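Local coordinates for protein cellulase (Bacillus sp. BG-CS10, PDB 5E09) that hydrolyses beta-1,4-glucosidic bonds of cellulose with a family 5 glycoside hydrolase domain that is joined to a family 46 carbohydrate-binding module, at residues T63-M68 against M121-A126; S445-P450 against Y524-N529; K289-E294 against Q362-G367. All coordinates share one frame; numbering follows the deposited sequence.

The three contacts sample the three modules of this cellulase. Along the chain they follow one another in the order contact 1, contact 3, contact 2. Contact 1 lies on the surface of the family 5 catalytic module, where a loop following strand 57-60 meets helix 117-134. Contact 3 begins on another helix of that region, 286-302, across the chain's centre from contact 1, and reaches strand 359-364 of the X2 module. Contact 2 joins two strands of the last, carbohydrate-binding module. Their centres are 38 to 48 Å apart and none touches another. Two of them thus lie within single modules, whereas contact 3 spans the boundary between two.

Contact 1 of 3, residues T63-M68 against M121-A126; sequences TWENQM and MAKYTA
Met-68, present as selenomethionine, packs against Lys-123 at the rim of the family 5 (beta/alpha)8 barrel, joining the loop between strand 57-60 and helix 78-93 to helix 117-134. These two residues supply most of the buried surface. Both first torsions place CG beside the backbone N, and each chain then bends at its third torsion (chi3 79° in Met-68, 63° in Lys-123), so that the outer parts pass at a slant to each other. The selenium atom SE of Met-68 sits 4.0 Å from CE of Lys-123. Methionine, whose unbranched chain is here a selenoether, suits this place because it can follow the methylenes of a lysine while also touching Tyr-74 and, one turn further along the helix, Leu-127.

Lysine suits its side because its aliphatic part lies against Met-68 while the cation makes a cation-pi contact with Trp-109 of helix 105-110. Glu-65 comes in at the margin: its CG is 4.4 Å from NZ of Lys-123, but the nearer carboxylate oxygen, OE1, is 5.8 Å from that NZ, so the opposite charges would probably attract only at a distance. Glu-65 also rests on Leu-108 and Trp-109. Beyond the selenium, the terminal methyl CE of Met-68 reaches the helix backbone, 4.0 Å from the carbonyl O of Lys-123.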
loop_
_atom_site.group_PDB
_atom_site.type_symbol
_atom_site.label_atom_id
_atom_site.label_comp_id
_atom_site.label_asym_id
_atom_site.label_seq_id
_atom_site.Cartn_x
_atom_site.Cartn_y
_atom_site.Cartn_z
ATOM N N THR A 63 1.686 1.052 -19.547
ATOM C CA THR A 63 3.036 1.260 -20.051
ATOM C C THR A 63 3.018 1.003 -21.554
ATOM O O THR A 63 2.579 -0.061 -22.000
ATOM C CB THR A 63 4.055 0.342 -19.360
ATOM O OG1 THR A 63 4.093 0.648 -17.960
ATOM C CG2 THR A 63 5.443 0.540 -19.949
ATOM N N TRP A 64 3.487 1.979 -22.327
ATOM C CA TRP A 64 3.300 1.969 -23.778
ATOM C C TRP A 64 4.534 1.574 -24.584
ATOM O O TRP A 64 4.398 1.136 -25.723
ATOM C CB TRP A 64 2.838 3.348 -24.255
ATOM C CG TRP A 64 1.552 3.795 -23.650
ATOM C CD1 TRP A 64 1.396 4.592 -22.559
ATOM C CD2 TRP A 64 0.233 3.467 -24.103
ATOM N NE1 TRP A 64 0.062 4.784 -22.301
ATOM C CE2 TRP A 64 -0.669 4.107 -23.234
ATOM C CE3 TRP A 64 -0.264 2.696 -25.155
ATOM C CZ2 TRP A 64 -2.052 3.991 -23.388
ATOM C CZ3 TRP A 64 -1.630 2.586 -25.307
ATOM C CH2 TRP A 64 -2.511 3.227 -24.427
ATOM N N GLU A 65 5.722 1.735 -24.000
ATOM C CA GLU A 65 6.981 1.633 -24.745
ATOM C C GLU A 65 7.119 0.391 -25.624
ATOM O O GLU A 65 7.558 0.482 -26.771
ATOM C CB GLU A 65 8.172 1.670 -23.789
ATOM C CG GLU A 65 9.507 1.552 -24.513
ATOM C CD GLU A 65 10.546 0.808 -23.707
ATOM O OE1 GLU A 65 11.020 1.359 -22.692
ATOM O OE2 GLU A 65 10.887 -0.333 -24.083
ATOM N N ASN A 66 6.748 -0.764 -25.085
ATOM C CA ASN A 66 6.887 -2.023 -25.811
ATOM C C ASN A 66 5.749 -2.283 -26.802
ATOM O O ASN A 66 5.658 -3.359 -27.389
ATOM C CB ASN A 66 6.998 -3.183 -24.820
ATOM C CG ASN A 66 8.338 -3.212 -24.113
ATOM O OD1 ASN A 66 9.362 -2.858 -24.692
ATOM N ND2 ASN A 66 8.336 -3.631 -22.853
ATOM N N GLN A 67 4.886 -1.294 -26.998
ATOM C CA GLN A 67 3.784 -1.441 -27.940
ATOM C C GLN A 67 3.846 -0.357 -29.012
ATOM O O GLN A 67 2.875 -0.121 -29.734
ATOM C CB GLN A 67 2.439 -1.392 -27.207
ATOM C CG GLN A 67 2.278 -2.439 -26.108
ATOM C CD GLN A 67 2.137 -3.860 -26.645
ATOM O OE1 GLN A 67 1.901 -4.070 -27.835
ATOM N NE2 GLN A 67 2.277 -4.842 -25.760
HETATM N N MSE A 68 4.996 0.299 -29.113
HETATM C CA MSE A 68 5.150 1.431 -30.020
HETATM C C MSE A 68 5.998 1.096 -31.238
HETATM O O MSE A 68 7.032 0.442 -31.124
HETATM C CB MSE A 68 5.774 2.616 -29.285
HETATM C CG MSE A 68 4.917 3.173 -28.170
HETATM SE SE MSE A 68 5.837 4.603 -27.228
HETATM C CE MSE A 68 5.530 6.024 -28.505
HETATM N N MSE A 121 10.464 14.241 -26.296
HETATM C CA MSE A 121 9.334 15.094 -26.644
HETATM C C MSE A 121 8.571 14.555 -27.847
HETATM O O MSE A 121 7.342 14.608 -27.884
HETATM C CB MSE A 121 9.800 16.515 -26.928
HETATM C CG MSE A 121 10.360 17.214 -25.715
HETATM SE SE MSE A 121 9.053 17.360 -24.264
HETATM C CE MSE A 121 7.816 18.589 -25.139
ATOM N N ALA A 122 9.300 14.032 -28.827
ATOM C CA ALA A 122 8.662 13.481 -30.020
ATOM C C ALA A 122 7.760 12.282 -29.691
ATOM O O ALA A 122 6.603 12.234 -30.120
ATOM C CB ALA A 122 9.712 13.087 -31.047
ATOM N N LYS A 123 8.293 11.324 -28.933
ATOM C CA LYS A 123 7.545 10.122 -28.558
ATOM C C LYS A 123 6.352 10.458 -27.677
ATOM O O LYS A 123 5.266 9.924 -27.858
ATOM C CB LYS A 123 8.437 9.124 -27.818
ATOM C CG LYS A 123 9.596 8.588 -28.615
ATOM C CD LYS A 123 10.342 7.507 -27.843
ATOM C CE LYS A 123 9.456 6.300 -27.584
ATOM N NZ LYS A 123 10.214 5.184 -26.945
ATOM N N TYR A 124 6.588 11.326 -26.701
ATOM C CA TYR A 124 5.566 11.782 -25.770
ATOM C C TYR A 124 4.410 12.431 -26.531
ATOM O O TYR A 124 3.221 12.144 -26.283
ATOM C CB TYR A 124 6.197 12.756 -24.777
ATOM C CG TYR A 124 5.308 13.222 -23.648
ATOM C CD1 TYR A 124 5.040 12.402 -22.561
ATOM C CD2 TYR A 124 4.774 14.507 -23.648
ATOM C CE1 TYR A 124 4.243 12.841 -21.514
ATOM C CE2 TYR A 124 3.980 14.949 -22.618
ATOM C CZ TYR A 124 3.717 14.116 -21.553
ATOM O OH TYR A 124 2.924 14.569 -20.522
ATOM N N THR A 125 4.776 13.282 -27.482
ATOM C CA THR A 125 3.808 13.954 -28.339
ATOM C C THR A 125 3.012 12.973 -29.195
ATOM O O THR A 125 1.787 13.074 -29.269
ATOM C CB THR A 125 4.495 14.961 -29.255
ATOM O OG1 THR A 125 5.160 15.940 -28.450
ATOM C CG2 THR A 125 3.479 15.646 -30.147
ATOM N N ALA A 126 3.707 12.031 -29.834
ATOM C CA ALA A 126 3.045 11.008 -30.643
ATOM C C ALA A 126 2.056 10.184 -29.813
ATOM O O ALA A 126 0.932 9.892 -30.255
ATOM C CB ALA A 126 4.081 10.095 -31.291
#

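Contact 2 of 3, residues S445-P450 against Y524-N529; sequences SNFAIP and YTLSKN
Ile-449 and Tyr-524 meet inside the carbohydrate-binding module, where an antiparallel sheet curls until strand 447-452 faces strand 521-529. Strands 532-536 and 436-443 lie between them in the sheet order, so the two segments are joined by side chains across the interior and not as hydrogen-bonded neighbours. Tyr-524 and Ile-449 have the closest CA atoms, 9.4 Å apart.

The CH-pi contact is made by the isoleucine. Its CG2 lies over one face of the Tyr-524 ring, 4.0 Å from the centroid and 29° off the normal. CG2 stands anti to the backbone N and CG1 anti to the carbonyl carbon (chi1 -53°), which lets both branches of the residue press on one ring, with CG2 taking the CZ end. A beta-branched residue fits well here, since it favours a strand and offers two arms to a flat partner.

Purely apolar packing adds the other branch, CD1 of Ile-449 coming to 3.5 Å from CE2 of Tyr-524. It continues two residues back from Ile-449 and two residues on from Tyr-524. CD2 of Leu-526 is 3.8 Å from CZ of Phe-447, meeting the far end of that ring obliquely, and the same methyl lies in the plane of the Tyr-524 ring, at its edge. Val-533 of strand 532-536 touches both Phe-447 and Leu-526.

The polar contribution is small and comes from outside the pair: the Tyr-524 hydroxyl bonds the backbone O of Glu-438 on strand 436-443. Tyrosine thus gives the interior a broad apolar face while its one polar atom is satisfied by backbone. With all four touching residues buried, cohesion here probably rests mainly on close apolar packing and the exclusion of water, and that bond to Glu-438 probably limits how far the ring can shift.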
loop_
_atom_site.group_PDB
_atom_site.type_symbol
_atom_site.label_atom_id
_atom_site.label_comp_id
_atom_site.label_asym_id
_atom_site.label_seq_id
_atom_site.Cartn_x
_atom_site.Cartn_y
_atom_site.Cartn_z
ATOM N N SER A 445 23.328 -18.957 1.107
ATOM C CA SER A 445 22.271 -18.870 0.110
ATOM C C SER A 445 21.090 -19.791 0.423
ATOM O O SER A 445 20.066 -19.741 -0.256
ATOM C CB SER A 445 22.835 -19.189 -1.274
ATOM O OG SER A 445 23.396 -20.488 -1.298
ATOM N N ASN A 446 21.226 -20.620 1.454
ATOM C CA ASN A 446 20.172 -21.566 1.810
ATOM C C ASN A 446 20.006 -21.721 3.323
ATOM O O ASN A 446 19.884 -22.836 3.833
ATOM C CB ASN A 446 20.463 -22.926 1.177
ATOM C CG ASN A 446 19.254 -23.835 1.168
ATOM O OD1 ASN A 446 18.117 -23.369 1.109
ATOM N ND2 ASN A 446 19.493 -25.141 1.232
ATOM N N PHE A 447 19.992 -20.604 4.041
ATOM C CA PHE A 447 20.004 -20.657 5.496
ATOM C C PHE A 447 18.622 -20.462 6.125
ATOM O O PHE A 447 17.933 -19.472 5.874
ATOM C CB PHE A 447 20.976 -19.619 6.057
ATOM C CG PHE A 447 21.323 -19.847 7.497
ATOM C CD1 PHE A 447 22.351 -20.707 7.847
ATOM C CD2 PHE A 447 20.607 -19.216 8.505
ATOM C CE1 PHE A 447 22.666 -20.932 9.178
ATOM C CE2 PHE A 447 20.915 -19.432 9.833
ATOM C CZ PHE A 447 21.947 -20.289 10.172
ATOM N N ALA A 448 18.233 -21.423 6.952
ATOM C CA ALA A 448 16.992 -21.328 7.700
ATOM C C ALA A 448 17.145 -21.925 9.096
ATOM O O ALA A 448 17.615 -23.047 9.254
ATOM C CB ALA A 448 15.864 -22.022 6.948
ATOM N N ILE A 449 16.748 -21.155 10.100
ATOM C CA ILE A 449 16.708 -21.611 11.481
ATOM C C ILE A 449 15.434 -22.387 11.763
ATOM O O ILE A 449 14.344 -21.837 11.645
ATOM C CB ILE A 449 16.778 -20.426 12.450
ATOM C CG1 ILE A 449 17.988 -19.549 12.121
ATOM C CG2 ILE A 449 16.794 -20.917 13.895
ATOM C CD1 ILE A 449 17.907 -18.152 12.694
ATOM N N PRO A 450 15.559 -23.671 12.126
ATOM C CA PRO A 450 14.372 -24.422 12.544
ATOM C C PRO A 450 13.703 -23.729 13.725
ATOM O O PRO A 450 14.373 -23.350 14.685
ATOM C CB PRO A 450 14.935 -25.791 12.938
ATOM C CG PRO A 450 16.210 -25.911 12.162
ATOM C CD PRO A 450 16.771 -24.512 12.099
ATOM N N TYR A 524 19.644 -15.559 19.436
ATOM C CA TYR A 524 20.217 -16.578 18.565
ATOM C C TYR A 524 21.568 -16.101 18.045
ATOM O O TYR A 524 21.761 -14.910 17.841
ATOM C CB TYR A 524 19.270 -16.877 17.405
ATOM C CG TYR A 524 19.548 -18.170 16.673
ATOM C CD1 TYR A 524 19.108 -19.389 17.181
ATOM C CD2 TYR A 524 20.235 -18.173 15.467
ATOM C CE1 TYR A 524 19.350 -20.569 16.509
ATOM C CE2 TYR A 524 20.482 -19.350 14.787
ATOM C CZ TYR A 524 20.040 -20.544 15.312
ATOM O OH TYR A 524 20.281 -21.714 14.633
ATOM N N THR A 525 22.506 -17.012 17.821
ATOM C CA THR A 525 23.839 -16.579 17.414
ATOM C C THR A 525 24.278 -17.216 16.102
ATOM O O THR A 525 24.164 -18.421 15.924
ATOM C CB THR A 525 24.889 -16.889 18.513
ATOM O OG1 THR A 525 24.486 -16.273 19.742
ATOM C CG2 THR A 525 26.263 -16.356 18.119
ATOM N N LEU A 526 24.761 -16.394 15.179
ATOM C CA LEU A 526 25.321 -16.888 13.926
ATOM C C LEU A 526 26.840 -16.755 13.932
ATOM O O LEU A 526 27.384 -15.786 14.446
ATOM C CB LEU A 526 24.744 -16.132 12.725
ATOM C CG LEU A 526 23.223 -16.059 12.559
ATOM C CD1 LEU A 526 22.863 -15.318 11.277
ATOM C CD2 LEU A 526 22.607 -17.447 12.569
ATOM N N SER A 527 27.520 -17.743 13.376
ATOM C CA SER A 527 28.931 -17.616 13.056
ATOM C C SER A 527 29.053 -17.733 11.549
ATOM O O SER A 527 28.767 -18.785 10.976
ATOM C CB SER A 527 29.767 -18.681 13.767
ATOM O OG SER A 527 29.761 -18.475 15.168
ATOM N N LYS A 528 29.438 -16.637 10.909
ATOM C CA LYS A 528 29.608 -16.611 9.462
ATOM C C LYS A 528 31.079 -16.625 9.070
ATOM O O LYS A 528 31.876 -15.820 9.556
ATOM C CB LYS A 528 28.938 -15.382 8.842
ATOM C CG LYS A 528 29.372 -15.164 7.395
ATOM C CD LYS A 528 28.585 -14.080 6.697
ATOM C CE LYS A 528 29.118 -13.810 5.292
ATOM N NZ LYS A 528 30.439 -13.118 5.298
ATOM N N ASN A 529 31.423 -17.549 8.183
ATOM C CA ASN A 529 32.747 -17.600 7.587
ATOM C C ASN A 529 32.637 -17.993 6.119
ATOM O O ASN A 529 32.176 -19.096 5.788
ATOM C CB ASN A 529 33.639 -18.569 8.350
ATOM C CG ASN A 529 35.102 -18.336 8.077
ATOM O OD1 ASN A 529 35.738 -19.111 7.378
ATOM N ND2 ASN A 529 35.634 -17.241 8.599
#

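Contact 3 of 3, residues K289-E294 against Q362-G367; sequences KLKFFE and QLHLHG
Lys-291 and His-364 have CA atoms 9.9 Å apart, and Glu-294 and His-366 10.3 Å, so helix 286-302 of the catalytic region and the end of strand 359-364 in the X2 module meet through their side chains. His-366 lies just past the strand with left-handed backbone angles, and its imidazole has the carbonyl O of His-364 over one face, offset toward the rim of the ring.

Glu-294 carries the closest approach. Its CG is anti to the backbone N (chi1 -167°), and the chain then bends at chi2, bringing the carboxylate alongside the His-366 ring with the two planes only 10° apart. OE1 of Glu-294 lies 3.5 Å from CE1 of His-366. The polar ends are engaged next door: OE2 of Glu-294 forms a salt bridge with Arg-339. A carboxylate and an imidazole suit this place because together they serve both backbone polar atoms of Ser-340: Glu-294 accepts from its N through OE2 and His-366 donates to its O through ND1. With an alanine in place of Glu-294, Arg-339 would probably lose its charged mate and the backbone N of Ser-340 its acceptor.

At the strand end, CD of Lys-291 stands 4.4 Å from CD2 of His-364, near the plane of the ring at its edge. The lysine ammonium pairs with Glu-288 of its own helix, leaving the methylenes to pack. The joint between modules is therefore polar and partly buried, centred on the 339-340 linker, and its buried carboxylate would probably be kept ionised by the arginine.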
loop_
_atom_site.group_PDB
_atom_site.type_symbol
_atom_site.label_atom_id
_atom_site.label_comp_id
_atom_site.label_asym_id
_atom_site.label_seq_id
_atom_site.Cartn_x
_atom_site.Cartn_y
_atom_site.Cartn_z
ATOM N N LYS A 289 -1.851 -2.812 10.372
ATOM C CA LYS A 289 -2.248 -2.497 9.001
ATOM C C LYS A 289 -3.643 -1.855 8.967
ATOM O O LYS A 289 -3.838 -0.763 8.397
ATOM C CB LYS A 289 -2.223 -3.763 8.136
ATOM C CG LYS A 289 -2.802 -3.582 6.740
ATOM C CD LYS A 289 -3.311 -4.899 6.166
ATOM C CE LYS A 289 -2.236 -5.972 6.212
ATOM N NZ LYS A 289 -2.776 -7.288 5.784
ATOM N N LEU A 290 -4.607 -2.540 9.586
ATOM C CA LEU A 290 -5.976 -2.027 9.677
ATOM C C LEU A 290 -6.029 -0.631 10.300
ATOM O O LEU A 290 -6.683 0.272 9.768
ATOM C CB LEU A 290 -6.851 -2.984 10.486
ATOM C CG LEU A 290 -7.019 -4.401 9.936
ATOM C CD1 LEU A 290 -7.800 -5.266 10.913
ATOM C CD2 LEU A 290 -7.696 -4.375 8.578
ATOM N N LYS A 291 -5.333 -0.448 11.419
ATOM C CA LYS A 291 -5.316 0.861 12.067
ATOM C C LYS A 291 -4.734 1.949 11.151
ATOM O O LYS A 291 -5.245 3.085 11.101
ATOM C CB LYS A 291 -4.545 0.787 13.388
ATOM C CG LYS A 291 -5.327 0.080 14.502
ATOM C CD LYS A 291 -4.616 0.158 15.854
ATOM C CE LYS A 291 -3.425 -0.777 15.908
ATOM N NZ LYS A 291 -2.833 -0.848 17.277
ATOM N N PHE A 292 -3.686 1.595 10.406
ATOM C CA PHE A 292 -3.093 2.531 9.459
ATOM C C PHE A 292 -4.127 2.988 8.438
ATOM O O PHE A 292 -4.350 4.190 8.262
ATOM C CB PHE A 292 -1.890 1.916 8.736
ATOM C CG PHE A 292 -1.367 2.772 7.610
ATOM C CD1 PHE A 292 -0.452 3.786 7.859
ATOM C CD2 PHE A 292 -1.799 2.575 6.308
ATOM C CE1 PHE A 292 0.026 4.588 6.827
ATOM C CE2 PHE A 292 -1.331 3.373 5.276
ATOM C CZ PHE A 292 -0.417 4.383 5.538
ATOM N N PHE A 293 -4.759 2.035 7.759
ATOM C CA PHE A 293 -5.701 2.413 6.705
ATOM C C PHE A 293 -6.930 3.156 7.242
ATOM O O PHE A 293 -7.432 4.080 6.591
ATOM C CB PHE A 293 -6.113 1.180 5.900
ATOM C CG PHE A 293 -5.068 0.746 4.908
ATOM C CD1 PHE A 293 -4.986 1.349 3.661
ATOM C CD2 PHE A 293 -4.147 -0.240 5.232
ATOM C CE1 PHE A 293 -4.013 0.970 2.740
ATOM C CE2 PHE A 293 -3.168 -0.631 4.314
ATOM C CZ PHE A 293 -3.104 -0.020 3.066
ATOM N N GLU A 294 -7.396 2.781 8.433
ATOM C CA GLU A 294 -8.525 3.479 9.058
ATOM C C GLU A 294 -8.184 4.954 9.311
ATOM O O GLU A 294 -8.941 5.870 8.942
ATOM C CB GLU A 294 -8.920 2.785 10.370
ATOM C CG GLU A 294 -10.263 3.224 10.960
ATOM C CD GLU A 294 -10.156 4.463 11.827
ATOM O OE1 GLU A 294 -9.075 4.691 12.422
ATOM O OE2 GLU A 294 -11.156 5.212 11.910
ATOM N N GLN A 362 -7.025 -2.439 25.671
ATOM C CA GLN A 362 -7.299 -1.032 25.425
ATOM C C GLN A 362 -7.978 -0.850 24.070
ATOM O O GLN A 362 -7.419 -1.185 23.028
ATOM C CB GLN A 362 -6.004 -0.214 25.504
ATOM C CG GLN A 362 -6.174 1.273 25.233
ATOM C CD GLN A 362 -6.984 1.976 26.307
ATOM O OE1 GLN A 362 -7.973 2.649 26.008
ATOM N NE2 GLN A 362 -6.566 1.830 27.565
ATOM N N LEU A 363 -9.202 -0.337 24.102
ATOM C CA LEU A 363 -9.942 -0.017 22.894
ATOM C C LEU A 363 -9.651 1.418 22.468
ATOM O O LEU A 363 -9.378 2.273 23.308
ATOM C CB LEU A 363 -11.444 -0.205 23.126
ATOM C CG LEU A 363 -12.138 -1.477 22.640
ATOM C CD1 LEU A 363 -11.277 -2.722 22.850
ATOM C CD2 LEU A 363 -13.486 -1.618 23.349
ATOM N N HIS A 364 -9.687 1.672 21.163
ATOM C CA HIS A 364 -9.672 3.032 20.636
ATOM C C HIS A 364 -11.005 3.259 19.958
ATOM O O HIS A 364 -11.181 2.893 18.799
ATOM C CB HIS A 364 -8.535 3.259 19.634
ATOM C CG HIS A 364 -7.193 2.812 20.119
ATOM N ND1 HIS A 364 -6.685 3.172 21.351
ATOM C CD2 HIS A 364 -6.241 2.052 19.530
ATOM C CE1 HIS A 364 -5.489 2.640 21.502
ATOM N NE2 HIS A 364 -5.192 1.956 20.410
ATOM N N LEU A 365 -11.940 3.862 20.680
ATOM C CA LEU A 365 -13.326 3.912 20.232
ATOM C C LEU A 365 -13.531 4.844 19.042
ATOM O O LEU A 365 -14.433 4.626 18.230
ATOM C CB LEU A 365 -14.233 4.324 21.395
ATOM C CG LEU A 365 -14.334 3.265 22.496
ATOM C CD1 LEU A 365 -15.143 3.784 23.671
ATOM C CD2 LEU A 365 -14.935 1.970 21.953
ATOM N N HIS A 366 -12.688 5.871 18.939
ATOM C CA HIS A 366 -12.766 6.841 17.846
ATOM C C HIS A 366 -14.175 7.421 17.693
ATOM O O HIS A 366 -14.680 7.563 16.578
ATOM C CB HIS A 366 -12.322 6.203 16.519
ATOM C CG HIS A 366 -10.888 5.763 16.504
ATOM N ND1 HIS A 366 -10.456 4.660 15.798
ATOM C CD2 HIS A 366 -9.789 6.285 17.100
ATOM C CE1 HIS A 366 -9.151 4.518 15.965
ATOM N NE2 HIS A 366 -8.724 5.490 16.749
ATOM N N GLY A 367 -14.809 7.738 18.818
ATOM C CA GLY A 367 -16.134 8.334 18.798
ATOM C C GLY A 367 -17.273 7.334 18.690
ATOM O O GLY A 367 -18.441 7.718 18.683
#